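PDB 4ZM6: N-acetyl-beta-D glucosaminidase from Rhizomucor miehei CAU432, which combines a glycoside hydrolase family 3 beta-N-acetylglucosaminidase with a GCN5-related glucosamine N-acetyltransferase region that binds acetyl-CoA. Local coordinates for residues 66-76 with 336-347; 215-223 with 639-647. All coordinates share one frame; numbering follows the deposited sequence.

Contact 1. Residues 66-76 with 336-347; sequences ARNAGHKRPLF and LKDQFLNWDDVL
Trp343 is slotted between Pro74 and Arg67, one residue on each face of its indole. Pro74 CG makes a CH-pi contact, 3.8 Å from the centroid of the six-membered ring. Across the opposite face Arg67 CZ lies 3.9 Å from the centroid of the five-membered ring, a cation-pi contact with the guanidinium tilted 34° from the indole. A bend at chi2 (145°) lays the aliphatic part of Arg67 over the same face, where CD covers the six-membered ring. The edge of the indole is tied as well: Trp343 NE1 donates to Lys72 O at 3.0 Å, a nearly straight bond (162°) that fixes the rotation of the ring.

The buried part lies deeper in, where the connection from helix 52-68 to strand 76-79 of the TIM-barrel-type domain meets the end of helix 323-340. Leu341 CD1 sits over the centre of the Phe76 ring, 3.8 Å from the centroid, and Trp129 meets that ring edge-to-face. Lys337 runs past Phe76 in the opposite direction, extended beyond CG, and its buried NZ donates to Pro74 O at 2.7 Å and also to Gly40 O.

The outer side is looser. There the exposed Asp338 takes Arg73 NE on OD1 at 2.8 Å, in the guanidinium plane but above that of the carboxylate; the second bond, Arg73 NH2 to Asp338 OD2 at 3.5 Å, is weak. The buried ammonium is thus met by backbone carbonyls, and the salt bridge lies toward solvent, which would probably screen it.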
ATOM      1  N   ALA A  66      22.524  11.443  40.730  1.00112.91           N
ATOM      2  CA  ALA A  66      21.110  11.687  40.464  1.00110.96           C
ATOM      3  C   ALA A  66      20.216  11.169  41.588  1.00108.18           C
ATOM      4  O   ALA A  66      19.234  11.820  41.948  1.00106.81           O
ATOM      5  CB  ALA A  66      20.706  11.054  39.142  1.00112.88           C
ATOM      6  N   ARG A  67      20.554  10.002  42.135  1.00109.68           N
ATOM      7  CA  ARG A  67      19.760   9.398  43.210  1.00110.91           C
ATOM      8  C   ARG A  67      19.943  10.138  44.533  1.00115.56           C
ATOM      9  O   ARG A  67      18.965  10.407  45.238  1.00114.55           O
ATOM     10  CB  ARG A  67      20.111   7.920  43.389  1.00106.43           C
ATOM     11  CG  ARG A  67      19.264   7.221  44.447  1.00103.76           C
ATOM     12  CD  ARG A  67      18.981   5.780  44.063  1.00101.19           C
ATOM     13  NE  ARG A  67      17.911   5.150  44.839  1.00 99.18           N
ATOM     14  CZ  ARG A  67      16.613   5.443  44.740  1.00 96.83           C
ATOM     15  NH1 ARG A  67      16.184   6.396  43.917  1.00 95.93           N
ATOM     16  NH2 ARG A  67      15.733   4.787  45.488  1.00 93.72           N
ATOM     17  N   ASN A  68      21.194  10.453  44.868  1.00118.14           N
ATOM     18  CA  ASN A  68      21.501  11.258  46.053  1.00118.90           C
ATOM     19  C   ASN A  68      20.818  12.621  46.007  1.00117.08           C
ATOM     20  O   ASN A  68      20.356  13.121  47.033  1.00124.23           O
ATOM     21  CB  ASN A  68      23.018  11.457  46.210  1.00119.80           C
ATOM     22  CG  ASN A  68      23.701  10.295  46.917  1.00120.81           C
ATOM     23  OD1 ASN A  68      23.057   9.354  47.390  1.00115.96           O
ATOM     24  ND2 ASN A  68      25.024  10.367  47.004  1.00120.84           N
ATOM     25  N   ALA A  69      20.746  13.207  44.812  1.00110.24           N
ATOM     26  CA  ALA A  69      20.127  14.519  44.622  1.00105.35           C
ATOM     27  C   ALA A  69      18.592  14.505  44.667  1.00103.20           C
ATOM     28  O   ALA A  69      17.969  15.559  44.538  1.00102.08           O
ATOM     29  CB  ALA A  69      20.601  15.134  43.317  1.00105.30           C
ATOM     30  N   GLY A  70      17.991  13.325  44.823  1.00102.89           N
ATOM     31  CA  GLY A  70      16.556  13.201  45.094  1.00 99.44           C
ATOM     32  C   GLY A  70      15.646  13.150  43.877  1.00 97.67           C
ATOM     33  O   GLY A  70      14.479  13.539  43.966  1.00 92.70           O
ATOM     34  N   HIS A  71      16.164  12.664  42.748  1.00 97.89           N
ATOM     35  CA  HIS A  71      15.355  12.506  41.532  1.00 98.10           C
ATOM     36  C   HIS A  71      14.300  11.432  41.729  1.00 96.96           C
ATOM     37  O   HIS A  71      14.573  10.395  42.338  1.00 98.95           O
ATOM     38  CB  HIS A  71      16.222  12.103  40.339  1.00100.31           C
ATOM     39  CG  HIS A  71      16.970  13.238  39.722  1.00102.02           C
ATOM     40  ND1 HIS A  71      18.094  13.786  40.295  1.00103.46           N
ATOM     41  CD2 HIS A  71      16.765  13.916  38.568  1.00103.78           C
ATOM     42  CE1 HIS A  71      18.546  14.762  39.529  1.00104.67           C
ATOM     43  NE2 HIS A  71      17.757  14.861  38.474  1.00105.39           N
ATOM     44  N   LYS A  72      13.103  11.670  41.199  1.00 94.02           N
ATOM     45  CA  LYS A  72      12.037  10.673  41.254  1.00 91.97           C
ATOM     46  C   LYS A  72      12.383   9.477  40.359  1.00 91.97           C
ATOM     47  O   LYS A  72      12.226   8.325  40.772  1.00 93.52           O
ATOM     48  CB  LYS A  72      10.693  11.286  40.846  1.00 91.31           C
ATOM     49  CG  LYS A  72       9.489  10.448  41.249  1.00 93.34           C
ATOM     50  CD  LYS A  72       8.178  11.150  40.926  1.00 94.78           C
ATOM     51  CE  LYS A  72       6.982  10.229  41.122  1.00 94.58           C
ATOM     52  NZ  LYS A  72       5.752  10.773  40.480  1.00 96.48           N
ATOM     53  N   ARG A  73      12.871   9.757  39.149  1.00 87.45           N
ATOM     54  CA  ARG A  73      13.248   8.712  38.195  1.00 83.73           C
ATOM     55  C   ARG A  73      14.703   8.832  37.758  1.00 81.03           C
ATOM     56  O   ARG A  73      15.272   9.923  37.803  1.00 80.89           O
ATOM     57  CB  ARG A  73      12.351   8.776  36.966  1.00 84.24           C
ATOM     58  CG  ARG A  73      10.918   8.386  37.254  1.00 85.30           C
ATOM     59  CD  ARG A  73      10.067   8.466  36.004  1.00 87.75           C
ATOM     60  NE  ARG A  73       8.652   8.281  36.313  1.00 91.29           N
ATOM     61  CZ  ARG A  73       7.857   9.218  36.828  1.00 92.38           C
ATOM     62  NH1 ARG A  73       8.322  10.433  37.117  1.00 91.81           N
ATOM     63  NH2 ARG A  73       6.580   8.933  37.065  1.00 92.90           N
ATOM     64  N   PRO A  74      15.307   7.711  37.317  1.00 77.28           N
ATOM     65  CA  PRO A  74      16.709   7.738  36.892  1.00 75.13           C
ATOM     66  C   PRO A  74      16.937   8.547  35.625  1.00 74.79           C
ATOM     67  O   PRO A  74      16.005   8.792  34.864  1.00 74.20           O
ATOM     68  CB  PRO A  74      17.050   6.259  36.645  1.00 75.24           C
ATOM     69  CG  PRO A  74      15.917   5.466  37.200  1.00 76.16           C
ATOM     70  CD  PRO A  74      14.721   6.363  37.208  1.00 77.07           C
ATOM     71  N   LEU A  75      18.178   8.969  35.426  1.00 76.37           N
ATOM     72  CA  LEU A  75      18.575   9.687  34.223  1.00 77.20           C
ATOM     73  C   LEU A  75      18.472   8.811  32.985  1.00 75.75           C
ATOM     74  O   LEU A  75      18.604   7.589  33.064  1.00 74.91           O
ATOM     75  CB  LEU A  75      20.027  10.171  34.338  1.00 79.52           C
ATOM     76  CG  LEU A  75      20.404  11.143  35.458  1.00 78.88           C
ATOM     77  CD1 LEU A  75      21.882  11.491  35.354  1.00 78.69           C
ATOM     78  CD2 LEU A  75      19.550  12.399  35.410  1.00 79.15           C
ATOM     79  N   PHE A  76      18.227   9.455  31.847  1.00 72.79           N
ATOM     80  CA  PHE A  76      18.475   8.853  30.550  1.00 71.33           C
ATOM     81  C   PHE A  76      19.916   9.189  30.193  1.00 72.36           C
ATOM     82  O   PHE A  76      20.372  10.301  30.445  1.00 74.18           O
ATOM     83  CB  PHE A  76      17.534   9.419  29.477  1.00 71.44           C
ATOM     84  CG  PHE A  76      16.326   8.562  29.195  1.00 69.62           C
ATOM     85  CD1 PHE A  76      16.475   7.247  28.771  1.00 70.63           C
ATOM     86  CD2 PHE A  76      15.042   9.084  29.303  1.00 68.38           C
ATOM     87  CE1 PHE A  76      15.367   6.459  28.496  1.00 70.95           C
ATOM     88  CE2 PHE A  76      13.931   8.302  29.026  1.00 69.08           C
ATOM     89  CZ  PHE A  76      14.092   6.988  28.623  1.00 69.90           C
ATOM     90  N   LEU A 336       7.828   7.628  29.214  1.00 71.64           N
ATOM     91  CA  LEU A 336       8.985   7.096  28.503  1.00 69.86           C
ATOM     92  C   LEU A 336      10.006   6.514  29.473  1.00 71.39           C
ATOM     93  O   LEU A 336      10.519   5.420  29.252  1.00 74.75           O
ATOM     94  CB  LEU A 336       9.635   8.173  27.624  1.00 67.39           C
ATOM     95  CG  LEU A 336      10.825   7.726  26.763  1.00 65.39           C
ATOM     96  CD1 LEU A 336      10.511   6.453  25.997  1.00 65.12           C
ATOM     97  CD2 LEU A 336      11.249   8.818  25.797  1.00 64.42           C
ATOM     98  N   LYS A 337      10.290   7.236  30.552  1.00 73.11           N
ATOM     99  CA  LYS A 337      11.192   6.734  31.591  1.00 74.27           C
ATOM    100  C   LYS A 337      10.653   5.472  32.268  1.00 72.95           C
ATOM    101  O   LYS A 337      11.400   4.527  32.504  1.00 72.45           O
ATOM    102  CB  LYS A 337      11.482   7.816  32.638  1.00 75.40           C
ATOM    103  CG  LYS A 337      12.429   8.897  32.142  1.00 75.33           C
ATOM    104  CD  LYS A 337      13.054   9.677  33.283  1.00 76.07           C
ATOM    105  CE  LYS A 337      14.071  10.677  32.756  1.00 78.08           C
ATOM    106  NZ  LYS A 337      15.017  11.130  33.808  1.00 79.01           N
ATOM    107  N   ASP A 338       9.355   5.454  32.565  1.00 74.12           N
ATOM    108  CA  ASP A 338       8.719   4.289  33.195  1.00 74.68           C
ATOM    109  C   ASP A 338       8.758   3.044  32.307  1.00 77.41           C
ATOM    110  O   ASP A 338       8.743   1.920  32.812  1.00 78.42           O
ATOM    111  CB  ASP A 338       7.266   4.599  33.579  1.00 73.48           C
ATOM    112  CG  ASP A 338       7.158   5.587  34.733  1.00 72.86           C
ATOM    113  OD1 ASP A 338       8.101   5.671  35.547  1.00 73.31           O
ATOM    114  OD2 ASP A 338       6.128   6.282  34.832  1.00 70.98           O
ATOM    115  N   GLN A 339       8.799   3.246  30.991  1.00 77.79           N
ATOM    116  CA  GLN A 339       8.892   2.138  30.044  1.00 74.71           C
ATOM    117  C   GLN A 339      10.255   1.446  30.112  1.00 72.37           C
ATOM    118  O   GLN A 339      10.339   0.231  29.957  1.00 72.88           O
ATOM    119  CB  GLN A 339       8.619   2.627  28.614  1.00 74.44           C
ATOM    120  CG  GLN A 339       8.334   1.504  27.621  1.00 75.73           C
ATOM    121  CD  GLN A 339       8.029   1.992  26.210  1.00 75.71           C
ATOM    122  OE1 GLN A 339       8.323   1.303  25.229  1.00 76.50           O
ATOM    123  NE2 GLN A 339       7.432   3.177  26.100  1.00 73.41           N
ATOM    124  N   PHE A 340      11.312   2.215  30.349  1.00 71.31           N
ATOM    125  CA  PHE A 340      12.680   1.701  30.252  1.00 71.75           C
ATOM    126  C   PHE A 340      13.502   1.736  31.545  1.00 72.91           C
ATOM    127  O   PHE A 340      14.480   0.998  31.659  1.00 73.46           O
ATOM    128  CB  PHE A 340      13.441   2.481  29.175  1.00 70.30           C
ATOM    129  CG  PHE A 340      12.961   2.221  27.775  1.00 69.58           C
ATOM    130  CD1 PHE A 340      13.428   1.127  27.059  1.00 69.83           C
ATOM    131  CD2 PHE A 340      12.057   3.079  27.164  1.00 68.96           C
ATOM    132  CE1 PHE A 340      12.999   0.889  25.766  1.00 69.32           C
ATOM    133  CE2 PHE A 340      11.624   2.847  25.872  1.00 68.98           C
ATOM    134  CZ  PHE A 340      12.094   1.749  25.171  1.00 69.18           C
ATOM    135  N   LEU A 341      13.125   2.579  32.506  1.00 74.63           N
ATOM    136  CA  LEU A 341      14.004   2.893  33.639  1.00 76.54           C
ATOM    137  C   LEU A 341      13.426   2.485  34.992  1.00 77.27           C
ATOM    138  O   LEU A 341      12.251   2.699  35.268  1.00 74.79           O
ATOM    139  CB  LEU A 341      14.334   4.393  33.653  1.00 76.20           C
ATOM    140  CG  LEU A 341      14.823   4.995  32.327  1.00 74.55           C
ATOM    141  CD1 LEU A 341      15.044   6.492  32.456  1.00 73.53           C
ATOM    142  CD2 LEU A 341      16.095   4.318  31.849  1.00 73.95           C
ATOM    143  N   ASN A 342      14.271   1.880  35.821  1.00 82.31           N
ATOM    144  CA  ASN A 342      13.949   1.621  37.221  1.00 86.87           C
ATOM    145  C   ASN A 342      15.239   1.613  38.041  1.00 90.12           C
ATOM    146  O   ASN A 342      16.269   1.116  37.585  1.00 89.20           O
ATOM    147  CB  ASN A 342      13.172   0.308  37.381  1.00 87.39           C
ATOM    148  CG  ASN A 342      14.058  -0.917  37.278  1.00 88.20           C
ATOM    149  OD1 ASN A 342      14.733  -1.295  38.237  1.00 88.57           O
ATOM    150  ND2 ASN A 342      14.051  -1.554  36.115  1.00 91.30           N
ATOM    151  N   TRP A 343      15.170   2.158  39.252  1.00 92.56           N
ATOM    152  CA  TRP A 343      16.372   2.438  40.042  1.00 92.84           C
ATOM    153  C   TRP A 343      17.252   1.221  40.336  1.00 93.65           C
ATOM    154  O   TRP A 343      18.476   1.341  40.345  1.00 91.58           O
ATOM    155  CB  TRP A 343      15.997   3.144  41.350  1.00 90.17           C
ATOM    156  CG  TRP A 343      15.730   4.604  41.169  1.00 86.89           C
ATOM    157  CD1 TRP A 343      14.537   5.250  41.328  1.00 86.62           C
ATOM    158  CD2 TRP A 343      16.681   5.602  40.781  1.00 83.51           C
ATOM    159  NE1 TRP A 343      14.690   6.594  41.070  1.00 86.20           N
ATOM    160  CE2 TRP A 343      15.996   6.835  40.729  1.00 83.86           C
ATOM    161  CE3 TRP A 343      18.046   5.573  40.473  1.00 82.76           C
ATOM    162  CZ2 TRP A 343      16.632   8.029  40.386  1.00 83.35           C
ATOM    163  CZ3 TRP A 343      18.679   6.761  40.134  1.00 83.06           C
ATOM    164  CH2 TRP A 343      17.970   7.973  40.094  1.00 83.17           C
ATOM    165  N   ASP A 344      16.634   0.062  40.560  1.00 96.75           N
ATOM    166  CA  ASP A 344      17.369  -1.137  40.972  1.00 99.68           C
ATOM    167  C   ASP A 344      18.453  -1.523  39.965  1.00101.97           C
ATOM    168  O   ASP A 344      19.641  -1.393  40.260  1.00105.17           O
ATOM    169  CB  ASP A 344      16.418  -2.319  41.203  1.00103.33           C
ATOM    170  CG  ASP A 344      15.496  -2.106  42.396  1.00106.62           C
ATOM    171  OD1 ASP A 344      14.785  -1.079  42.428  1.00112.45           O
ATOM    172  OD2 ASP A 344      15.473  -2.972  43.296  1.00103.93           O
ATOM    173  N   ASP A 345      18.046  -1.973  38.779  1.00103.18           N
ATOM    174  CA  ASP A 345      19.004  -2.453  37.766  1.00103.34           C
ATOM    175  C   ASP A 345      19.773  -1.326  37.058  1.00100.48           C
ATOM    176  O   ASP A 345      20.779  -1.575  36.391  1.00 99.72           O
ATOM    177  CB  ASP A 345      18.324  -3.382  36.743  1.00103.38           C
ATOM    178  CG  ASP A 345      17.110  -2.754  36.079  1.00104.15           C
ATOM    179  OD1 ASP A 345      16.876  -1.538  36.252  1.00106.05           O
ATOM    180  OD2 ASP A 345      16.385  -3.492  35.382  1.00102.16           O
ATOM    181  N   VAL A 346      19.293  -0.094  37.205  1.00 99.10           N
ATOM    182  CA  VAL A 346      19.998   1.085  36.710  1.00101.38           C
ATOM    183  C   VAL A 346      21.251   1.367  37.560  1.00101.16           C
ATOM    184  O   VAL A 346      22.262   1.850  37.043  1.00 98.37           O
ATOM    185  CB  VAL A 346      19.040   2.307  36.664  1.00104.57           C
ATOM    186  CG1 VAL A 346      19.789   3.616  36.521  1.00104.36           C
ATOM    187  CG2 VAL A 346      18.043   2.159  35.522  1.00106.70           C
ATOM    188  N   LEU A 347      21.179   1.051  38.854  1.00103.15           N
ATOM    189  CA  LEU A 347      22.316   1.204  39.779  1.00104.03           C
ATOM    190  C   LEU A 347      23.132  -0.080  39.949  1.00105.31           C
ATOM    191  O   LEU A 347      24.351  -0.021  40.121  1.00102.45           O
ATOM    192  CB  LEU A 347      21.824   1.647  41.159  1.00101.30           C
ATOM    193  CG  LEU A 347      21.163   3.023  41.241  1.00 97.74           C
ATOM    194  CD1 LEU A 347      20.332   3.142  42.510  1.00 94.32           C
ATOM    195  CD2 LEU A 347      22.212   4.123  41.176  1.00 97.35           C
TER

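Contact 2. Residues 215-223 with 639-647; sequences KALEAGGIA and FREQGADCI
Gly220, in the turn after helix 211-217, meets Gly643, at the end of helix 627-642, almost backbone on backbone, their CA atoms 3.7 Å apart. Neither residue carries a CB, so the two main chains can come this near. Gly643 closes its helix in a Schellman motif: its positive phi (81°) turns the chain out of the helix, while Ala644 N bonds back to Phe639 O and Gly643 N to Arg640 O.

Just beyond this turn Asp645 reaches across with its carboxylate. Asp645 OD2 accepts from Ile222 N at 3.1 Å, fairly straight at 159°, and is met on its syn side though 34° out of the carboxylate plane. The other oxygen, Asp645 OD1, lies 3.6 Å from Ile222 CG2, and it also accepts a hydrogen bond from a water lodged between the segments. That water donates to Arg640 O as well and accepts from Ala223 N at 2.8 Å, with a weaker bond from Gly221 N, so it ties both main chains to the aspartate.

Strand 608-618, helix 627-642 and the parallel strand 646-649 form a beta-alpha-beta unit of the GNAT fold. Acetyl-CoA is bound by Gly626, Gly628 and Thr629 around the start of this helix; the contact is made at its other end, against the glycoside hydrolase family 3 domain.

Arg640 lies along the Ala223 methyl, its CG 3.5 Å from Ala223 CB, before a bend at chi3 takes the chain on; its NE forms a salt bridge with Glu167 of helix 155-171. At the outer margin Lys215 NZ stands 4.1 Å from Glu641 OE2, opposite charges too far apart for a salt bridge, and the ion pair of Lys215 with Glu156 is long and weak.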
ATOM      1  N   LYS A 215       5.347   5.053   8.340  1.00 55.47           N
ATOM      2  CA  LYS A 215       5.316   3.617   8.558  1.00 56.93           C
ATOM      3  C   LYS A 215       5.754   3.248   9.977  1.00 56.80           C
ATOM      4  O   LYS A 215       5.194   2.336  10.581  1.00 59.68           O
ATOM      5  CB  LYS A 215       6.169   2.900   7.509  1.00 58.58           C
ATOM      6  CG  LYS A 215       6.049   1.383   7.542  1.00 63.24           C
ATOM      7  CD  LYS A 215       6.085   0.773   6.143  1.00 66.29           C
ATOM      8  CE  LYS A 215       6.484  -0.699   6.165  1.00 68.51           C
ATOM      9  NZ  LYS A 215       7.961  -0.921   6.166  1.00 68.81           N
ATOM     10  N   ALA A 216       6.733   3.969  10.512  1.00 57.44           N
ATOM     11  CA  ALA A 216       7.206   3.732  11.873  1.00 56.47           C
ATOM     12  C   ALA A 216       6.133   4.097  12.892  1.00 58.21           C
ATOM     13  O   ALA A 216       5.822   3.305  13.783  1.00 58.89           O
ATOM     14  CB  ALA A 216       8.479   4.521  12.134  1.00 55.73           C
ATOM     15  N   LEU A 217       5.557   5.287  12.747  1.00 60.50           N
ATOM     16  CA  LEU A 217       4.498   5.746  13.652  1.00 62.55           C
ATOM     17  C   LEU A 217       3.293   4.802  13.675  1.00 64.45           C
ATOM     18  O   LEU A 217       2.671   4.615  14.718  1.00 67.26           O
ATOM     19  CB  LEU A 217       4.032   7.155  13.272  1.00 63.33           C
ATOM     20  CG  LEU A 217       5.066   8.288  13.346  1.00 64.30           C
ATOM     21  CD1 LEU A 217       4.403   9.633  13.071  1.00 64.64           C
ATOM     22  CD2 LEU A 217       5.783   8.300  14.687  1.00 63.93           C
ATOM     23  N   GLU A 218       2.978   4.203  12.528  1.00 65.37           N
ATOM     24  CA  GLU A 218       1.847   3.279  12.412  1.00 64.03           C
ATOM     25  C   GLU A 218       2.163   1.830  12.807  1.00 65.02           C
ATOM     26  O   GLU A 218       1.270   0.987  12.799  1.00 67.24           O
ATOM     27  CB  GLU A 218       1.306   3.292  10.982  1.00 63.49           C
ATOM     28  CG  GLU A 218       0.572   4.568  10.605  1.00 64.30           C
ATOM     29  CD  GLU A 218      -0.035   4.500   9.215  1.00 64.50           C
ATOM     30  OE1 GLU A 218      -0.898   5.345   8.897  1.00 62.34           O
ATOM     31  OE2 GLU A 218       0.354   3.597   8.443  1.00 65.61           O
ATOM     32  N   ALA A 219       3.413   1.528  13.144  1.00 64.00           N
ATOM     33  CA  ALA A 219       3.791   0.159  13.502  1.00 64.62           C
ATOM     34  C   ALA A 219       2.983  -0.359  14.694  1.00 63.40           C
ATOM     35  O   ALA A 219       2.555   0.413  15.556  1.00 60.77           O
ATOM     36  CB  ALA A 219       5.282   0.081  13.798  1.00 67.17           C
ATOM     37  N   GLY A 220       2.805  -1.676  14.738  1.00 62.96           N
ATOM     38  CA  GLY A 220       1.834  -2.310  15.633  1.00 62.35           C
ATOM     39  C   GLY A 220       2.192  -2.428  17.104  1.00 61.88           C
ATOM     40  O   GLY A 220       1.298  -2.409  17.953  1.00 64.06           O
ATOM     41  N   GLY A 221       3.479  -2.567  17.416  1.00 61.30           N
ATOM     42  CA  GLY A 221       3.908  -2.750  18.804  1.00 61.27           C
ATOM     43  C   GLY A 221       5.308  -2.250  19.103  1.00 60.61           C
ATOM     44  O   GLY A 221       5.559  -1.043  19.098  1.00 59.69           O
ATOM     45  N   ILE A 222       6.218  -3.185  19.364  1.00 60.42           N
ATOM     46  CA  ILE A 222       7.603  -2.866  19.731  1.00 60.48           C
ATOM     47  C   ILE A 222       8.348  -2.108  18.621  1.00 60.22           C
ATOM     48  O   ILE A 222       9.312  -1.391  18.897  1.00 60.51           O
ATOM     49  CB  ILE A 222       8.384  -4.151  20.134  1.00 60.70           C
ATOM     50  CG1 ILE A 222       9.691  -3.819  20.875  1.00 62.13           C
ATOM     51  CG2 ILE A 222       8.679  -5.019  18.919  1.00 60.09           C
ATOM     52  CD1 ILE A 222       9.505  -3.033  22.156  1.00 61.98           C
ATOM     53  N   ALA A 223       7.898  -2.262  17.375  1.00 59.11           N
ATOM     54  CA  ALA A 223       8.526  -1.597  16.230  1.00 58.41           C
ATOM     55  C   ALA A 223       8.164  -0.116  16.089  1.00 59.92           C
ATOM     56  O   ALA A 223       8.770   0.588  15.274  1.00 62.73           O
ATOM     57  CB  ALA A 223       8.188  -2.335  14.946  1.00 57.36           C
ATOM     58  N   PHE A 639       4.618  -9.465  10.230  1.00 43.54           N
ATOM     59  CA  PHE A 639       4.339  -9.589  11.654  1.00 44.17           C
ATOM     60  C   PHE A 639       4.668  -8.295  12.375  1.00 46.03           C
ATOM     61  O   PHE A 639       3.887  -7.809  13.192  1.00 46.89           O
ATOM     62  CB  PHE A 639       5.178 -10.697  12.287  1.00 44.72           C
ATOM     63  CG  PHE A 639       4.825 -12.088  11.836  1.00 45.28           C
ATOM     64  CD1 PHE A 639       3.505 -12.475  11.639  1.00 44.81           C
ATOM     65  CD2 PHE A 639       5.828 -13.034  11.660  1.00 45.60           C
ATOM     66  CE1 PHE A 639       3.200 -13.763  11.233  1.00 45.02           C
ATOM     67  CE2 PHE A 639       5.526 -14.324  11.263  1.00 45.74           C
ATOM     68  CZ  PHE A 639       4.212 -14.688  11.045  1.00 45.27           C
ATOM     69  N   ARG A 640       5.838  -7.749  12.063  1.00 47.56           N
ATOM     70  CA  ARG A 640       6.335  -6.537  12.699  1.00 48.99           C
ATOM     71  C   ARG A 640       5.350  -5.379  12.554  1.00 50.76           C
ATOM     72  O   ARG A 640       5.044  -4.702  13.533  1.00 50.44           O
ATOM     73  CB  ARG A 640       7.696  -6.169  12.098  1.00 48.89           C
ATOM     74  CG  ARG A 640       8.390  -4.984  12.741  1.00 47.33           C
ATOM     75  CD  ARG A 640       9.778  -4.781  12.158  1.00 46.81           C
ATOM     76  NE  ARG A 640      10.643  -5.956  12.334  1.00 46.65           N
ATOM     77  CZ  ARG A 640      11.202  -6.674  11.355  1.00 45.15           C
ATOM     78  NH1 ARG A 640      11.014  -6.378  10.072  1.00 46.06           N
ATOM     79  NH2 ARG A 640      11.971  -7.708  11.666  1.00 44.51           N
ATOM     80  N   GLU A 641       4.855  -5.164  11.337  1.00 54.28           N
ATOM     81  CA  GLU A 641       3.877  -4.105  11.061  1.00 57.21           C
ATOM     82  C   GLU A 641       2.555  -4.356  11.771  1.00 56.97           C
ATOM     83  O   GLU A 641       1.900  -3.413  12.215  1.00 57.24           O
ATOM     84  CB  GLU A 641       3.615  -3.982   9.557  1.00 61.22           C
ATOM     85  CG  GLU A 641       4.789  -3.450   8.751  1.00 66.26           C
ATOM     86  CD  GLU A 641       4.617  -3.673   7.258  1.00 72.86           C
ATOM     87  OE1 GLU A 641       4.812  -4.820   6.791  1.00 75.67           O
ATOM     88  OE2 GLU A 641       4.284  -2.699   6.547  1.00 76.03           O
ATOM     89  N   GLN A 642       2.165  -5.627  11.863  1.00 56.77           N
ATOM     90  CA  GLN A 642       0.916  -6.014  12.521  1.00 56.55           C
ATOM     91  C   GLN A 642       0.981  -5.960  14.044  1.00 55.92           C
ATOM     92  O   GLN A 642      -0.057  -5.975  14.702  1.00 59.13           O
ATOM     93  CB  GLN A 642       0.501  -7.427  12.095  1.00 57.65           C
ATOM     94  CG  GLN A 642       0.095  -7.543  10.638  1.00 58.30           C
ATOM     95  CD  GLN A 642      -1.012  -6.578  10.282  1.00 59.23           C
ATOM     96  OE1 GLN A 642      -2.088  -6.605  10.881  1.00 59.64           O
ATOM     97  NE2 GLN A 642      -0.750  -5.710   9.317  1.00 59.59           N
ATOM     98  N   GLY A 643       2.184  -5.909  14.604  1.00 54.17           N
ATOM     99  CA  GLY A 643       2.354  -5.922  16.051  1.00 54.29           C
ATOM    100  C   GLY A 643       2.274  -7.324  16.629  1.00 54.29           C
ATOM    101  O   GLY A 643       1.970  -7.497  17.809  1.00 54.33           O
ATOM    102  N   ALA A 644       2.534  -8.329  15.794  1.00 53.83           N
ATOM    103  CA  ALA A 644       2.680  -9.701  16.265  1.00 53.59           C
ATOM    104  C   ALA A 644       4.100  -9.863  16.795  1.00 54.52           C
ATOM    105  O   ALA A 644       4.993 -10.329  16.079  1.00 55.40           O
ATOM    106  CB  ALA A 644       2.408 -10.688  15.139  1.00 52.43           C
ATOM    107  N   ASP A 645       4.302  -9.461  18.048  1.00 55.13           N
ATOM    108  CA  ASP A 645       5.640  -9.427  18.647  1.00 57.69           C
ATOM    109  C   ASP A 645       6.092 -10.759  19.260  1.00 58.04           C
ATOM    110  O   ASP A 645       7.280 -10.944  19.506  1.00 59.39           O
ATOM    111  CB  ASP A 645       5.733  -8.311  19.692  1.00 58.15           C
ATOM    112  CG  ASP A 645       5.474  -6.928  19.104  1.00 58.50           C
ATOM    113  OD1 ASP A 645       5.699  -6.733  17.891  1.00 57.87           O
ATOM    114  OD2 ASP A 645       5.052  -6.030  19.865  1.00 59.33           O
ATOM    115  N   CYS A 646       5.159 -11.672  19.523  1.00 58.05           N
ATOM    116  CA  CYS A 646       5.518 -13.033  19.916  1.00 57.48           C
ATOM    117  C   CYS A 646       5.329 -13.893  18.685  1.00 56.88           C
ATOM    118  O   CYS A 646       4.217 -14.020  18.191  1.00 59.31           O
ATOM    119  CB  CYS A 646       4.644 -13.533  21.064  1.00 57.22           C
ATOM    120  SG  CYS A 646       4.718 -12.518  22.560  1.00 59.17           S
ATOM    121  N   ILE A 647       6.416 -14.463  18.180  1.00 56.59           N
ATOM    122  CA  ILE A 647       6.382 -15.202  16.928  1.00 56.62           C
ATOM    123  C   ILE A 647       6.815 -16.640  17.184  1.00 54.56           C
ATOM    124  O   ILE A 647       7.655 -16.887  18.041  1.00 51.46           O
ATOM    125  CB  ILE A 647       7.284 -14.550  15.850  1.00 61.28           C
ATOM    126  CG1 ILE A 647       7.317 -13.026  16.002  1.00 65.48           C
ATOM    127  CG2 ILE A 647       6.775 -14.878  14.455  1.00 62.40           C
ATOM    128  CD1 ILE A 647       8.266 -12.335  15.037  1.00 67.86           C
TER
HETATM  129  O   HOH W   1       5.839  -3.970  16.444  1.00 44.79           O

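Overall arrangement
Contact 1 joins the connection between helix 52-68 and strand 76-79, within the family 3 N-terminal domain, to helices 323-340 and 343-348; it is partly buried. Contact 2 lies nearer the middle of the chain but is a surface contact, and it joins that domain to the acetyltransferase region. They share no helix or strand. Their centres are about 27 Å apart and their nearest atoms about 5 Å, without touching; along the sequence their segments alternate. The chemistry differs accordingly: the larger contact 1 combines packing on the Trp343 and Phe76 rings with a buried lysine and an outer salt bridge, whereas contact 2 relies on glycine backbones, one carboxylate and a shared water.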